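Local coordinates for protein aerobactin synthase IucC (Klebsiella pneumoniae, PDB 6CN7) that probably catalyses the final ATP-dependent step of aerobactin biosynthesis, joining a second N-acetyl-N-hydroxylysine to the citryl intermediate of this iron-scavenging siderophore, at residues I41-A46 against L80-P85. The protein carries 5 engineered substitutions. Residues are numbered along the deposited sequence; the frame is centred on the assembly and turned at random.
Sequences INLPGA and LMQLKP
A type II beta turn, Leu43 to Ala46, closes the hairpin between strands 38-43 and 46-54, and its two end residues, Leu43 and Ala46, meet Gln82 on helix 76-87. Gly45 supplies the positive phi (72°) that such a turn needs at its third position. The two ends of the turn are tied by Leu43 N to Ala46 O at 2.9 Å, while the reverse bond, Ala46 N to Leu43 O, is weak. Gln82 turns CG away from its own carbonyl carbon (chi1 -63°) and then runs extended, which carries its amide to the turn. There Ala46 CB is modelled 3.1 Å from Gln82 NE2, closer than a methyl normally sits to an amide nitrogen, so the exact spacing is doubtful. The Leu43 side chain crosses that of Gln82 at about a right angle, with Leu43 CD1 3.7 Å from Gln82 OE1 and 4.0 Å from Gln82 CB. Leu43 CD1 also reaches Leu83 CD2 at 4.4 Å, a looser apolar touch. Gln82 OE1 accepts a hydrogen bond from Trp48 NE1 of strand 46-54, whereas the turn merely packs against the amide. Leu43 also packs on Leu79 and Val86, resting the four-stranded antiparallel sheet against helix 76-87, while Leu80 and Met81 touch helix 91-114.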
# COMPACT_ATOMS: atom_id res chain seq x y z
N ILE A 41 25.28 -28.90 14.68
CA ILE A 41 25.37 -28.42 13.31
C ILE A 41 26.30 -27.22 13.31
O ILE A 41 26.06 -26.25 14.04
CB ILE A 41 23.99 -28.05 12.72
CG1 ILE A 41 23.14 -29.31 12.54
CG2 ILE A 41 24.15 -27.32 11.39
CD1 ILE A 41 21.69 -29.04 12.19
N ASN A 42 27.35 -27.28 12.51
CA ASN A 42 28.38 -26.26 12.50
C ASN A 42 28.18 -25.32 11.32
O ASN A 42 28.04 -25.76 10.18
CB ASN A 42 29.77 -26.89 12.43
CG ASN A 42 30.14 -27.63 13.70
OD1 ASN A 42 29.60 -27.36 14.78
ND2 ASN A 42 31.07 -28.57 13.59
N LEU A 43 28.16 -24.02 11.61
CA LEU A 43 28.14 -22.98 10.60
C LEU A 43 29.38 -22.12 10.78
O LEU A 43 30.07 -22.23 11.80
CB LEU A 43 26.88 -22.13 10.71
CG LEU A 43 25.55 -22.88 10.57
CD1 LEU A 43 24.38 -21.97 10.90
CD2 LEU A 43 25.41 -23.46 9.18
N PRO A 44 29.71 -21.26 9.81
CA PRO A 44 30.77 -20.27 10.05
C PRO A 44 30.40 -19.37 11.22
O PRO A 44 29.36 -18.72 11.22
CB PRO A 44 30.84 -19.50 8.73
CG PRO A 44 30.22 -20.40 7.72
CD PRO A 44 29.17 -21.17 8.45
N GLY A 45 31.27 -19.36 12.23
CA GLY A 45 31.07 -18.47 13.36
C GLY A 45 29.95 -18.83 14.30
O GLY A 45 29.53 -17.98 15.09
N ALA A 46 29.44 -20.06 14.25
CA ALA A 46 28.43 -20.48 15.22
C ALA A 46 28.27 -21.99 15.16
O ALA A 46 28.46 -22.61 14.11
CB ALA A 46 27.09 -19.79 14.96
N LEU A 80 19.31 -16.65 10.65
CA LEU A 80 19.26 -16.11 9.29
C LEU A 80 20.54 -15.35 8.96
O LEU A 80 21.08 -15.49 7.86
CB LEU A 80 18.03 -15.22 9.13
CG LEU A 80 17.82 -14.58 7.75
CD1 LEU A 80 17.74 -15.63 6.65
CD2 LEU A 80 16.56 -13.73 7.76
N MET A 81 21.04 -14.55 9.90
CA MET A 81 22.29 -13.84 9.66
C MET A 81 23.46 -14.81 9.53
O MET A 81 24.39 -14.55 8.75
CB MET A 81 22.56 -12.84 10.80
CG MET A 81 21.52 -11.73 10.91
SD MET A 81 21.33 -10.79 9.38
CE MET A 81 22.95 -10.05 9.21
N GLN A 82 23.43 -15.92 10.26
CA GLN A 82 24.48 -16.93 10.12
C GLN A 82 24.41 -17.65 8.77
O GLN A 82 25.41 -18.24 8.36
CB GLN A 82 24.38 -17.95 11.25
CG GLN A 82 24.60 -17.36 12.64
CD GLN A 82 24.25 -18.34 13.74
OE1 GLN A 82 23.70 -19.41 13.48
NE2 GLN A 82 24.55 -17.97 14.98
N LEU A 83 23.27 -17.61 8.10
CA LEU A 83 23.12 -18.28 6.81
C LEU A 83 23.52 -17.42 5.62
O LEU A 83 23.61 -17.94 4.51
CB LEU A 83 21.67 -18.75 6.61
CG LEU A 83 21.15 -19.81 7.58
CD1 LEU A 83 19.66 -20.03 7.37
CD2 LEU A 83 21.91 -21.11 7.42
N LYS A 84 23.74 -16.12 5.83
CA LYS A 84 24.11 -15.24 4.71
C LYS A 84 25.33 -15.75 3.96
O LYS A 84 25.28 -15.79 2.72
CB LYS A 84 24.32 -13.82 5.23
CG LYS A 84 24.62 -12.79 4.15
CD LYS A 84 24.77 -11.41 4.74
CE LYS A 84 25.15 -10.37 3.70
NZ LYS A 84 25.28 -9.02 4.31
N PRO A 85 26.42 -16.15 4.61
CA PRO A 85 27.54 -16.73 3.84
C PRO A 85 27.20 -18.08 3.25
O PRO A 85 27.61 -18.39 2.12
CB PRO A 85 28.67 -16.83 4.87
CG PRO A 85 28.21 -16.06 6.07
CD PRO A 85 26.72 -16.11 6.05